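Local coordinates for superantigen-like protein SSL10 (Staphylococcus aureus subsp. aureus, PDB 6LWT) that probably blocks classical complement activation by binding the Fc region of human IgG, and probably inhibits plasma clotting through prothrombin and a further coagulation factor, at residues Tyr21-Lys25 with Phe75-Lys79; Lys50-Pro56 with Asp84-Gly90; Pro105-Lys111 with Lys193-Leu199; Lys156-Val160 with Asn171-Arg175. All blocks are in the same frame, centred on the assembly; numbering follows the deposited sequence.

Contacts 1 and 2 belong to the OB-fold domain, contacts 3 and 4 to the beta-grasp domain. Contacts 2 and 3 are both parallel strand pairings with five backbone hydrogen bonds, and their centres lie about 31 Å apart on opposite sides of the chain's centre. Contact 1 touches contact 2 where E78 and K79 bond to the backbone of Y87. It has no strand pairing; one tyrosine-glutamate bond and one backbone bond hold it. Contact 4 touches contact 3: strand 192-198 separates hairpin 159-173 from strand 106-110. All four contacts are partly buried. Contact 3 buries its apolar side chains on one face; contact 2 has apolar residues on both. Contact 4 adds a charged network at the surface.

Contact 1 (Tyr21-Lys25 with Phe75-Lys79); sequences YYTGK and FVQEK
Two hydrogen bonds tie Y21, on helix 14-22, and K25 to E78 and Q77, which follow V76 of strand 71-76. The first is very short: Y21 OH donates to E78 OE2 at 2.5 Å. Y21 has chi1 t, and E78 is m at chi1 and chi2. The carboxylate oxygen sits at the ring edge. The second joins backbones, Q77 N to K25 O at 3.0 Å and nearly straight. The turn between Y21 and K25 has G24 N bonded to Y21 O at 3.3 Å. CA atoms are 5.6 Å apart for K25 and Q77, and 8.1 Å for Y21 and E78. Packing is modest: Y21 CZ lies 3.6 Å from V76 CG1, and K25 CD lies 3.4 Å from Q77 NE2. This joins helix 14-22 to strand 71-76 within the OB-fold domain. K177 serves both partners: it makes a cation-pi contact with Y21 and a salt bridge with the E78 carboxylate that accepts from the phenol, so all three form one polar cluster.

Contact 2 (Lys50-Pro56 with Asp84-Gly90); sequences KIQVLLP and DIFYTVG
This is the one parallel strand pair in the OB-fold domain's sheet, as between strands 3 and 5 of an OB barrel; the others are antiparallel. Strands 50-54 and 85-89 have axes 4.6 Å apart at closest, crossing at -26°. CA atoms pair I51 with F86, Q52 with Y87, V53 with T88 and L54 with V89, at 4.7 to 5.0 Å. Five backbone hydrogen bonds alternate: F86 N to K50 O 2.8 Å, Q52 N to F86 O 3.0 Å, T88 N to Q52 O 2.9 Å, L54 N to T88 O 2.9 Å, and G90 N to L54 O 2.8 Å. I51, V53, F86 and T88 share one face. There I51 CD1 meets F86 CB at 4.0 Å and V53 CG2 meets T88 CG2 at 3.7 Å, both residues with chi1 t. F75 touches I51, F86 and T88 here. Q52, L54, Y87 and V89 share the other. L54 CD2 lies 4.1 Å from V89 CG2, and Q52 NE2 is 3.5 Å from Y87 CE2 at the ring edge. Q52 bonds to R43 and Y87 to D81. At the N-terminal ends a water accepts from K50 N at 2.9 Å and donates to D84 O at 2.6 Å.

Contact 3 (Pro105-Lys111 with Lys193-Leu199); sequences PILNISK and KDIEVNL
Residues 193-198 lie parallel to strand 106-110 in the mixed sheet of the beta-grasp domain, axes 4.8 Å apart at closest and crossing at -18°. Pairing first and last strands in parallel, with a helix across one face, is characteristic of this fold. Near the start of strand 192-198, K193 and D194 form a classic beta bulge, both facing S163. D194 pairs with I106. I195 N bonds to I106 O at 3.0 Å, and I195 O accepts from N108 N at 2.8 Å. I195 CG2 packs on L107 CD1 at 3.7 Å. E196 pairs with N108. V197 N bonds to N108 O at 2.8 Å and V197 O accepts from S110 N at 2.9 Å. V197 CG2 reaches L107 CD1 at 3.4 Å. N198 pairs with S110. L199 N closes the ladder on S110 O at 2.8 Å. L107, I109, I195 and V197 form the apolar face that helix 133-148 covers. D194, N108, E196, S110 and N198, with I106, lie on the other face, so this strand pair is amphipathic.

Contact 4 (Lys156-Val160 with Asn171-Arg175); sequences KDGRV and NLDLR
R175, V160 and R159 lose the most surface here, in the open end of the beta hairpin formed by strands 159-164 and 169-173. The segments run antiparallel, their end-to-end directions 174° apart. V160 and L172 are a hydrogen-bonded pair: V160 N to L172 O 2.9 Å and L172 N to V160 O 2.7 Å. V160, chi1 t, packs its CG2 on L174 CD2 at 3.8 Å. R159 and D173 form the next, non-hydrogen-bonded pair, with CA atoms 4.9 Å apart. Beyond it L174 N bonds to G158 O at 2.9 Å. R159, chi1 and chi2 m, bends back so that NH1 donates to D157 OD1 at 2.9 Å and to G158 O at 3.0 Å. R175 has chi1 m, chi2 t and chi3 m. Its NE donates to D173 OD1 at 3.0 Å and NH2 to D173 OD2 at 2.9 Å. The R159 guanidinium stacks flat on that of R175, centres 3.9 Å apart, planes at 17°. D157 and D173 offset the like charges; R159 NH1 also makes a purely electrostatic salt bridge with D173 OD1 at 3.5 Å. R175 N bonds to D173 OD1 at 3.0 Å, an Asx turn as the chain leaves the strand. Strand 169-173 is outermost in the beta-grasp sheet. V160 touches I195 and V197 of strand 192-198, L172 and L174 touch helix 133-148, and K156 reaches helix 14-22.

Contact 1 (Tyr21-Lys25 with Phe75-Lys79)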
loop_
_atom_site.group_PDB
_atom_site.type_symbol
_atom_site.label_atom_id
_atom_site.label_comp_id
_atom_site.label_asym_id
_atom_site.label_seq_id
_atom_site.Cartn_x
_atom_site.Cartn_y
_atom_site.Cartn_z
ATOM N N TYR A 21 11.050 -0.299 6.447
ATOM C CA TYR A 21 9.793 -0.963 6.088
ATOM C C TYR A 21 9.389 -0.695 4.649
ATOM O O TYR A 21 9.060 -1.615 3.901
ATOM C CB TYR A 21 8.666 -0.557 7.028
ATOM C CG TYR A 21 7.366 -1.257 6.716
ATOM C CD1 TYR A 21 7.150 -2.583 7.107
ATOM C CD2 TYR A 21 6.358 -0.615 5.986
ATOM C CE1 TYR A 21 5.956 -3.236 6.801
ATOM C CE2 TYR A 21 5.171 -1.263 5.672
ATOM C CZ TYR A 21 4.956 -2.557 6.106
ATOM O OH TYR A 21 3.768 -3.192 5.800
ATOM N N TYR A 22 9.447 0.581 4.266
ATOM C CA TYR A 22 8.987 1.033 2.960
ATOM C C TYR A 22 10.015 0.892 1.836
ATOM O O TYR A 22 9.722 1.250 0.699
ATOM C CB TYR A 22 8.426 2.469 3.075
ATOM C CG TYR A 22 7.049 2.513 3.705
ATOM C CD1 TYR A 22 5.942 2.034 2.999
ATOM C CD2 TYR A 22 6.840 3.020 5.000
ATOM C CE1 TYR A 22 4.681 2.044 3.553
ATOM C CE2 TYR A 22 5.572 3.028 5.577
ATOM C CZ TYR A 22 4.492 2.543 4.837
ATOM O OH TYR A 22 3.224 2.568 5.353
ATOM N N THR A 23 11.197 0.335 2.130
ATOM C CA THR A 23 12.135 -0.125 1.089
ATOM C C THR A 23 12.424 -1.637 1.229
ATOM O O THR A 23 13.444 -2.118 0.743
ATOM C CB THR A 23 13.468 0.650 1.153
ATOM O OG1 THR A 23 14.036 0.526 2.461
ATOM C CG2 THR A 23 13.236 2.121 0.867
ATOM N N GLY A 24 11.520 -2.376 1.879
ATOM C CA GLY A 24 11.722 -3.812 2.168
ATOM C C GLY A 24 11.308 -4.721 1.024
ATOM O O GLY A 24 11.166 -4.281 -0.125
ATOM N N LYS A 25 11.143 -6.007 1.332
ATOM C CA LYS A 25 10.765 -7.007 0.331
ATOM C C LYS A 25 9.294 -6.877 -0.005
ATOM O O LYS A 25 8.450 -6.889 0.909
ATOM C CB LYS A 25 10.989 -8.439 0.845
ATOM C CG LYS A 25 12.425 -8.805 1.188
ATOM C CD LYS A 25 12.642 -10.325 1.140
ATOM C CE LYS A 25 13.027 -10.841 -0.249
ATOM N NZ LYS A 25 14.492 -11.088 -0.400
ATOM N N PHE A 75 2.157 -8.330 -1.757
ATOM C CA PHE A 75 2.883 -8.822 -0.577
ATOM C C PHE A 75 3.878 -7.778 -0.101
ATOM O O PHE A 75 4.642 -7.242 -0.918
ATOM C CB PHE A 75 3.599 -10.126 -0.949
ATOM C CG PHE A 75 4.631 -10.578 0.049
ATOM C CD1 PHE A 75 5.955 -10.126 -0.033
ATOM C CD2 PHE A 75 4.288 -11.473 1.053
ATOM C CE1 PHE A 75 6.904 -10.544 0.898
ATOM C CE2 PHE A 75 5.232 -11.902 1.972
ATOM C CZ PHE A 75 6.534 -11.431 1.903
ATOM N N VAL A 76 3.860 -7.489 1.204
ATOM C CA VAL A 76 4.907 -6.715 1.870
ATOM C C VAL A 76 5.354 -7.524 3.086
ATOM O O VAL A 76 4.539 -7.881 3.931
ATOM C CB VAL A 76 4.402 -5.316 2.295
ATOM C CG1 VAL A 76 5.454 -4.562 3.101
ATOM C CG2 VAL A 76 3.986 -4.517 1.059
ATOM N N GLN A 77 6.645 -7.799 3.192
ATOM C CA GLN A 77 7.140 -8.598 4.323
ATOM C C GLN A 77 7.009 -7.872 5.660
ATOM O O GLN A 77 7.611 -6.827 5.864
ATOM C CB GLN A 77 8.597 -9.025 4.114
ATOM C CG GLN A 77 9.026 -10.056 5.162
ATOM C CD GLN A 77 10.377 -10.686 4.906
ATOM O OE1 GLN A 77 11.205 -10.772 5.817
ATOM N NE2 GLN A 77 10.597 -11.153 3.702
ATOM N N GLU A 78 6.190 -8.409 6.553
ATOM C CA GLU A 78 6.170 -7.980 7.950
ATOM C C GLU A 78 7.195 -8.760 8.770
ATOM O O GLU A 78 7.824 -8.202 9.683
ATOM C CB GLU A 78 4.794 -8.204 8.558
ATOM C CG GLU A 78 3.674 -7.480 7.844
ATOM C CD GLU A 78 3.802 -5.965 7.908
ATOM O OE1 GLU A 78 4.348 -5.412 8.898
ATOM O OE2 GLU A 78 3.326 -5.333 6.960
ATOM N N LYS A 79 7.321 -10.050 8.469
ATOM C CA LYS A 79 8.330 -10.914 9.095
ATOM C C LYS A 79 8.476 -12.235 8.362
ATOM O O LYS A 79 7.643 -12.613 7.525
ATOM C CB LYS A 79 8.005 -11.175 10.578
ATOM C CG LYS A 79 6.683 -11.885 10.848
ATOM C CD LYS A 79 6.528 -12.162 12.346
ATOM C CE LYS A 79 5.727 -13.421 12.656
ATOM N NZ LYS A 79 4.330 -13.115 13.054
#

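Contact 2 (Lys50-Pro56 with Asp84-Gly90)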
loop_
_atom_site.group_PDB
_atom_site.type_symbol
_atom_site.label_atom_id
_atom_site.label_comp_id
_atom_site.label_asym_id
_atom_site.label_seq_id
_atom_site.Cartn_x
_atom_site.Cartn_y
_atom_site.Cartn_z
ATOM N N LYS A 50 6.496 -19.979 1.177
ATOM C CA LYS A 50 5.309 -20.073 2.018
ATOM C C LYS A 50 4.863 -18.679 2.436
ATOM O O LYS A 50 5.582 -18.000 3.149
ATOM C CB LYS A 50 5.595 -20.923 3.260
ATOM C CG LYS A 50 5.888 -22.374 2.921
ATOM C CD LYS A 50 6.095 -23.233 4.165
ATOM C CE LYS A 50 7.350 -22.843 4.916
ATOM N NZ LYS A 50 7.709 -23.900 5.907
ATOM N N ILE A 51 3.666 -18.281 1.990
ATOM C CA ILE A 51 3.100 -16.966 2.279
ATOM C C ILE A 51 1.833 -17.114 3.125
ATOM O O ILE A 51 0.939 -17.874 2.756
ATOM C CB ILE A 51 2.696 -16.232 0.983
ATOM C CG1 ILE A 51 3.806 -16.274 -0.070
ATOM C CG2 ILE A 51 2.286 -14.790 1.293
ATOM C CD1 ILE A 51 5.095 -15.635 0.355
ATOM N N GLN A 52 1.791 -16.414 4.252
ATOM C CA GLN A 52 0.601 -16.281 5.067
ATOM C C GLN A 52 0.150 -14.819 5.092
ATOM O O GLN A 52 0.917 -13.912 5.461
ATOM C CB GLN A 52 0.855 -16.774 6.497
ATOM C CG GLN A 52 -0.333 -16.574 7.439
ATOM C CD GLN A 52 -0.278 -17.465 8.677
ATOM O OE1 GLN A 52 -0.015 -18.658 8.577
ATOM N NE2 GLN A 52 -0.544 -16.887 9.842
ATOM N N VAL A 53 -1.106 -14.604 4.712
ATOM C CA VAL A 53 -1.709 -13.286 4.649
ATOM C C VAL A 53 -2.709 -13.175 5.797
ATOM O O VAL A 53 -3.610 -14.019 5.893
ATOM C CB VAL A 53 -2.493 -13.086 3.331
ATOM C CG1 VAL A 53 -3.006 -11.651 3.229
ATOM C CG2 VAL A 53 -1.644 -13.499 2.128
ATOM N N LEU A 54 -2.531 -12.166 6.647
ATOM C CA LEU A 54 -3.510 -11.769 7.642
ATOM C C LEU A 54 -4.592 -10.932 6.979
ATOM O O LEU A 54 -4.285 -9.925 6.317
ATOM C CB LEU A 54 -2.846 -10.976 8.762
ATOM C CG LEU A 54 -3.753 -10.396 9.863
ATOM C CD1 LEU A 54 -4.352 -11.497 10.721
ATOM C CD2 LEU A 54 -2.979 -9.416 10.722
ATOM N N LEU A 55 -5.843 -11.356 7.145
ATOM C CA LEU A 55 -6.997 -10.611 6.674
ATOM C C LEU A 55 -7.459 -9.667 7.805
ATOM O O LEU A 55 -7.952 -10.144 8.820
ATOM C CB LEU A 55 -8.117 -11.570 6.266
ATOM C CG LEU A 55 -7.782 -12.601 5.187
ATOM C CD1 LEU A 55 -8.924 -13.596 5.018
ATOM C CD2 LEU A 55 -7.471 -11.939 3.848
ATOM N N PRO A 56 -7.289 -8.332 7.644
ATOM C CA PRO A 56 -7.781 -7.360 8.648
ATOM C C PRO A 56 -9.280 -7.509 8.954
ATOM O O PRO A 56 -10.054 -7.879 8.063
ATOM C CB PRO A 56 -7.546 -5.998 7.982
ATOM C CG PRO A 56 -6.528 -6.234 6.916
ATOM C CD PRO A 56 -6.642 -7.661 6.495
ATOM N N ASP A 84 10.447 -20.516 7.773
ATOM C CA ASP A 84 10.446 -19.839 6.470
ATOM C C ASP A 84 9.026 -19.558 5.946
ATOM O O ASP A 84 8.750 -19.652 4.749
ATOM C CB ASP A 84 11.316 -20.600 5.468
ATOM C CG ASP A 84 12.765 -20.697 5.938
ATOM O OD1 ASP A 84 13.411 -19.633 6.083
ATOM O OD2 ASP A 84 13.233 -21.823 6.196
ATOM N N ILE A 85 8.134 -19.220 6.868
ATOM C CA ILE A 85 6.828 -18.668 6.502
ATOM C C ILE A 85 7.015 -17.147 6.429
ATOM O O ILE A 85 7.549 -16.541 7.347
ATOM C CB ILE A 85 5.726 -19.064 7.501
ATOM C CG1 ILE A 85 5.517 -20.592 7.458
ATOM C CG2 ILE A 85 4.413 -18.351 7.150
ATOM C CD1 ILE A 85 4.658 -21.154 8.577
ATOM N N PHE A 86 6.569 -16.551 5.328
ATOM C CA PHE A 86 6.696 -15.110 5.107
ATOM C C PHE A 86 5.315 -14.498 5.337
ATOM O O PHE A 86 4.359 -14.926 4.707
ATOM C CB PHE A 86 7.186 -14.851 3.688
ATOM C CG PHE A 86 8.616 -15.258 3.459
ATOM C CD1 PHE A 86 8.958 -16.590 3.255
ATOM C CD2 PHE A 86 9.629 -14.308 3.472
ATOM C CE1 PHE A 86 10.276 -16.966 3.042
ATOM C CE2 PHE A 86 10.954 -14.674 3.263
ATOM C CZ PHE A 86 11.273 -16.009 3.053
ATOM N N TYR A 87 5.223 -13.515 6.235
ATOM C CA TYR A 87 3.935 -12.965 6.662
ATOM C C TYR A 87 3.684 -11.607 6.029
ATOM O O TYR A 87 4.579 -10.753 5.996
ATOM C CB TYR A 87 3.850 -12.823 8.184
ATOM C CG TYR A 87 3.923 -14.140 8.894
ATOM C CD1 TYR A 87 5.154 -14.774 9.096
ATOM C CD2 TYR A 87 2.775 -14.783 9.335
ATOM C CE1 TYR A 87 5.229 -16.002 9.723
ATOM C CE2 TYR A 87 2.845 -16.011 9.976
ATOM C CZ TYR A 87 4.069 -16.621 10.164
ATOM O OH TYR A 87 4.125 -17.859 10.797
ATOM N N THR A 88 2.448 -11.406 5.591
ATOM C CA THR A 88 2.022 -10.130 5.002
ATOM C C THR A 88 0.610 -9.830 5.528
ATOM O O THR A 88 -0.073 -10.725 6.057
ATOM C CB THR A 88 2.111 -10.182 3.457
ATOM O OG1 THR A 88 1.805 -8.901 2.869
ATOM C CG2 THR A 88 1.205 -11.258 2.883
ATOM N N VAL A 89 0.173 -8.577 5.396
ATOM C CA VAL A 89 -1.134 -8.158 5.916
ATOM C C VAL A 89 -1.947 -7.532 4.781
ATOM O O VAL A 89 -1.480 -6.621 4.118
ATOM C CB VAL A 89 -0.988 -7.151 7.066
ATOM C CG1 VAL A 89 -2.355 -6.698 7.581
ATOM C CG2 VAL A 89 -0.156 -7.716 8.230
ATOM N N GLY A 90 -3.175 -8.005 4.599
ATOM C CA GLY A 90 -4.104 -7.450 3.598
ATOM C C GLY A 90 -3.598 -7.589 2.186
ATOM O O GLY A 90 -2.930 -8.552 1.843
HETATM O O HOH W 1 9.124 -20.546 2.314
#

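Contact 3 (Pro105-Lys111 with Lys193-Leu199)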
loop_
_atom_site.group_PDB
_atom_site.type_symbol
_atom_site.label_atom_id
_atom_site.label_comp_id
_atom_site.label_asym_id
_atom_site.label_seq_id
_atom_site.Cartn_x
_atom_site.Cartn_y
_atom_site.Cartn_z
ATOM N N PRO A 105 -3.977 9.554 -12.316
ATOM C CA PRO A 105 -4.227 10.736 -11.473
ATOM C C PRO A 105 -3.005 11.621 -11.372
ATOM O O PRO A 105 -1.874 11.141 -11.478
ATOM C CB PRO A 105 -4.516 10.143 -10.082
ATOM C CG PRO A 105 -3.885 8.793 -10.120
ATOM C CD PRO A 105 -4.071 8.310 -11.541
ATOM N N ILE A 106 -3.236 12.897 -11.110
ATOM C CA ILE A 106 -2.144 13.824 -10.920
ATOM C C ILE A 106 -1.667 13.782 -9.474
ATOM O O ILE A 106 -2.443 14.007 -8.552
ATOM C CB ILE A 106 -2.524 15.259 -11.313
ATOM C CG1 ILE A 106 -3.048 15.293 -12.768
ATOM C CG2 ILE A 106 -1.325 16.171 -11.118
ATOM C CD1 ILE A 106 -2.070 14.786 -13.808
ATOM N N LEU A 107 -0.373 13.519 -9.322
ATOM C CA LEU A 107 0.318 13.592 -8.048
ATOM C C LEU A 107 0.927 14.982 -7.935
ATOM O O LEU A 107 1.666 15.400 -8.833
ATOM C CB LEU A 107 1.413 12.534 -8.005
ATOM C CG LEU A 107 2.423 12.511 -6.864
ATOM C CD1 LEU A 107 1.745 12.513 -5.526
ATOM C CD2 LEU A 107 3.318 11.279 -7.018
ATOM N N ASN A 108 0.638 15.696 -6.856
ATOM C CA ASN A 108 1.263 16.998 -6.655
ATOM C C ASN A 108 2.009 17.041 -5.335
ATOM O O ASN A 108 1.488 16.561 -4.316
ATOM C CB ASN A 108 0.305 18.176 -6.903
ATOM C CG ASN A 108 -0.755 18.371 -5.824
ATOM O OD1 ASN A 108 -1.910 17.988 -5.997
ATOM N ND2 ASN A 108 -0.389 19.035 -4.745
ATOM N N ILE A 109 3.211 17.620 -5.373
ATOM C CA ILE A 109 4.135 17.608 -4.251
ATOM C C ILE A 109 4.434 19.044 -3.816
ATOM O O ILE A 109 4.790 19.911 -4.657
ATOM C CB ILE A 109 5.513 16.978 -4.612
ATOM C CG1 ILE A 109 5.388 15.771 -5.544
ATOM C CG2 ILE A 109 6.297 16.625 -3.335
ATOM C CD1 ILE A 109 4.720 14.569 -4.927
ATOM N N SER A 110 4.309 19.274 -2.510
ATOM C CA SER A 110 4.763 20.499 -1.880
ATOM C C SER A 110 5.867 20.100 -0.900
ATOM O O SER A 110 5.608 19.346 0.050
ATOM C CB SER A 110 3.626 21.165 -1.148
ATOM O OG SER A 110 4.153 22.163 -0.286
ATOM N N LYS A 111 7.093 20.569 -1.148
ATOM C CA LYS A 111 8.245 20.158 -0.346
ATOM C C LYS A 111 9.233 21.282 -0.016
ATOM O O LYS A 111 10.395 20.990 0.235
ATOM C CB LYS A 111 8.972 19.010 -1.046
ATOM C CG LYS A 111 9.477 19.338 -2.446
ATOM C CD LYS A 111 10.525 18.345 -2.916
ATOM C CE LYS A 111 10.792 18.468 -4.406
ATOM N NZ LYS A 111 11.574 19.687 -4.752
ATOM N N LYS A 193 -8.836 10.927 -8.253
ATOM C CA LYS A 193 -8.811 12.242 -8.914
ATOM C C LYS A 193 -7.403 12.791 -8.830
ATOM O O LYS A 193 -6.782 13.087 -9.842
ATOM C CB LYS A 193 -9.823 13.198 -8.253
ATOM C CG LYS A 193 -9.891 14.612 -8.850
ATOM C CD LYS A 193 -10.675 15.584 -7.958
ATOM C CE LYS A 193 -12.124 15.776 -8.395
ATOM N NZ LYS A 193 -12.293 16.966 -9.287
ATOM N N ASP A 194 -6.881 12.918 -7.613
ATOM C CA ASP A 194 -5.541 13.448 -7.417
ATOM C C ASP A 194 -4.958 12.968 -6.096
ATOM O O ASP A 194 -5.682 12.428 -5.256
ATOM C CB ASP A 194 -5.526 14.986 -7.512
ATOM C CG ASP A 194 -6.594 15.636 -6.665
ATOM O OD1 ASP A 194 -6.612 15.387 -5.464
ATOM O OD2 ASP A 194 -7.443 16.383 -7.206
ATOM N N ILE A 195 -3.654 13.161 -5.961
ATOM C CA ILE A 195 -2.881 12.754 -4.799
ATOM C C ILE A 195 -2.034 13.957 -4.387
ATOM O O ILE A 195 -1.148 14.368 -5.136
ATOM C CB ILE A 195 -1.983 11.537 -5.123
ATOM C CG1 ILE A 195 -2.819 10.346 -5.663
ATOM C CG2 ILE A 195 -1.224 11.106 -3.899
ATOM C CD1 ILE A 195 -2.004 9.270 -6.324
ATOM N N GLU A 196 -2.303 14.504 -3.209
ATOM C CA GLU A 196 -1.641 15.707 -2.718
ATOM C C GLU A 196 -0.648 15.298 -1.643
ATOM O O GLU A 196 -1.049 14.712 -0.647
ATOM C CB GLU A 196 -2.658 16.700 -2.145
ATOM C CG GLU A 196 -2.006 18.028 -1.770
ATOM C CD GLU A 196 -2.902 18.998 -1.008
ATOM O OE1 GLU A 196 -2.349 20.041 -0.593
ATOM O OE2 GLU A 196 -4.111 18.729 -0.789
ATOM N N VAL A 197 0.629 15.601 -1.856
ATOM C CA VAL A 197 1.699 15.274 -0.904
ATOM C C VAL A 197 2.229 16.583 -0.328
ATOM O O VAL A 197 2.602 17.489 -1.075
ATOM C CB VAL A 197 2.845 14.496 -1.564
ATOM C CG1 VAL A 197 3.934 14.180 -0.532
ATOM C CG2 VAL A 197 2.330 13.216 -2.218
ATOM N N ASN A 198 2.242 16.686 0.999
ATOM C CA ASN A 198 2.848 17.827 1.688
ATOM C C ASN A 198 3.977 17.335 2.581
ATOM O O ASN A 198 3.730 16.529 3.471
ATOM C CB ASN A 198 1.773 18.555 2.485
ATOM C CG ASN A 198 0.863 19.377 1.594
ATOM O OD1 ASN A 198 -0.209 18.932 1.192
ATOM N ND2 ASN A 198 1.304 20.572 1.252
ATOM N N LEU A 199 5.203 17.784 2.306
ATOM C CA LEU A 199 6.416 17.325 3.004
ATOM C C LEU A 199 7.033 18.458 3.817
ATOM O O LEU A 199 6.693 19.609 3.628
ATOM C CB LEU A 199 7.451 16.793 2.013
ATOM C CG LEU A 199 6.986 15.617 1.147
ATOM C CD1 LEU A 199 8.096 15.136 0.236
ATOM C CD2 LEU A 199 6.471 14.457 2.007
#

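Contact 4 (Lys156-Val160 with Asn171-Arg175)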
loop_
_atom_site.group_PDB
_atom_site.type_symbol
_atom_site.label_atom_id
_atom_site.label_comp_id
_atom_site.label_asym_id
_atom_site.label_seq_id
_atom_site.Cartn_x
_atom_site.Cartn_y
_atom_site.Cartn_z
ATOM N N LYS A 156 10.240 12.648 8.424
ATOM C CA LYS A 156 9.004 11.890 8.282
ATOM C C LYS A 156 7.743 12.746 8.420
ATOM O O LYS A 156 6.650 12.210 8.285
ATOM C CB LYS A 156 8.974 10.718 9.276
ATOM C CG LYS A 156 8.856 11.094 10.748
ATOM C CD LYS A 156 9.090 9.871 11.628
ATOM C CE LYS A 156 9.359 10.251 13.074
ATOM N NZ LYS A 156 8.104 10.672 13.745
ATOM N N ASP A 157 7.865 14.054 8.692
ATOM C CA ASP A 157 6.688 14.897 8.908
ATOM C C ASP A 157 6.075 15.320 7.557
ATOM O O ASP A 157 6.462 16.321 6.954
ATOM C CB ASP A 157 7.011 16.129 9.774
ATOM C CG ASP A 157 5.782 16.694 10.478
ATOM O OD1 ASP A 157 4.631 16.389 10.064
ATOM O OD2 ASP A 157 5.962 17.445 11.464
ATOM N N GLY A 158 5.117 14.531 7.099
ATOM C CA GLY A 158 4.392 14.847 5.877
ATOM C C GLY A 158 3.071 14.117 5.831
ATOM O O GLY A 158 2.787 13.244 6.678
ATOM N N ARG A 159 2.258 14.475 4.843
ATOM C CA ARG A 159 0.959 13.857 4.658
ATOM C C ARG A 159 0.746 13.554 3.194
ATOM O O ARG A 159 1.330 14.203 2.322
ATOM C CB ARG A 159 -0.165 14.776 5.126
ATOM C CG ARG A 159 -0.020 15.333 6.538
ATOM C CD ARG A 159 -0.169 14.305 7.659
ATOM N NE ARG A 159 -0.070 15.023 8.933
ATOM C CZ ARG A 159 1.065 15.347 9.561
ATOM N NH1 ARG A 159 2.263 14.990 9.091
ATOM N NH2 ARG A 159 0.997 16.042 10.695
ATOM N N VAL A 160 -0.085 12.554 2.931
ATOM C CA VAL A 160 -0.485 12.249 1.565
ATOM C C VAL A 160 -1.997 12.129 1.517
ATOM O O VAL A 160 -2.522 11.271 2.195
ATOM C CB VAL A 160 0.106 10.914 1.080
ATOM C CG1 VAL A 160 -0.396 10.619 -0.331
ATOM C CG2 VAL A 160 1.629 10.928 1.142
ATOM N N ASN A 171 -6.476 10.346 3.972
ATOM C CA ASN A 171 -5.337 11.162 4.341
ATOM C C ASN A 171 -4.354 10.291 5.127
ATOM O O ASN A 171 -4.686 9.817 6.219
ATOM C CB ASN A 171 -5.792 12.381 5.132
ATOM C CG ASN A 171 -4.649 13.317 5.437
ATOM O OD1 ASN A 171 -4.075 13.911 4.529
ATOM N ND2 ASN A 171 -4.267 13.404 6.717
ATOM N N LEU A 172 -3.181 10.068 4.550
ATOM C CA LEU A 172 -2.134 9.226 5.141
ATOM C C LEU A 172 -1.097 10.054 5.871
ATOM O O LEU A 172 -0.636 11.085 5.363
ATOM C CB LEU A 172 -1.429 8.426 4.061
ATOM C CG LEU A 172 -2.331 7.595 3.164
ATOM C CD1 LEU A 172 -1.551 7.052 1.984
ATOM C CD2 LEU A 172 -2.934 6.462 3.956
ATOM N N ASP A 173 -0.743 9.604 7.074
ATOM C CA ASP A 173 0.261 10.274 7.883
ATOM C C ASP A 173 1.621 9.602 7.657
ATOM O O ASP A 173 1.829 8.453 8.036
ATOM C CB ASP A 173 -0.146 10.187 9.352
ATOM C CG ASP A 173 0.735 11.034 10.271
ATOM O OD1 ASP A 173 1.765 11.623 9.832
ATOM O OD2 ASP A 173 0.362 11.094 11.465
ATOM N N LEU A 174 2.559 10.331 7.062
ATOM C CA LEU A 174 3.894 9.796 6.802
ATOM C C LEU A 174 4.736 9.620 8.080
ATOM O O LEU A 174 5.747 8.938 8.037
ATOM C CB LEU A 174 4.657 10.630 5.767
ATOM C CG LEU A 174 3.951 10.727 4.400
ATOM C CD1 LEU A 174 4.699 11.725 3.542
ATOM C CD2 LEU A 174 3.876 9.362 3.743
ATOM N N ARG A 175 4.289 10.164 9.206
ATOM C CA ARG A 175 4.996 9.970 10.475
ATOM C C ARG A 175 4.821 8.572 11.085
ATOM O O ARG A 175 5.532 8.232 12.021
ATOM C CB ARG A 175 4.576 11.007 11.496
ATOM C CG ARG A 175 4.752 12.456 11.053
ATOM C CD ARG A 175 4.129 13.415 12.062
ATOM N NE ARG A 175 2.684 13.182 12.179
ATOM C CZ ARG A 175 1.888 13.776 13.064
ATOM N NH1 ARG A 175 2.367 14.681 13.914
ATOM N NH2 ARG A 175 0.597 13.470 13.093
#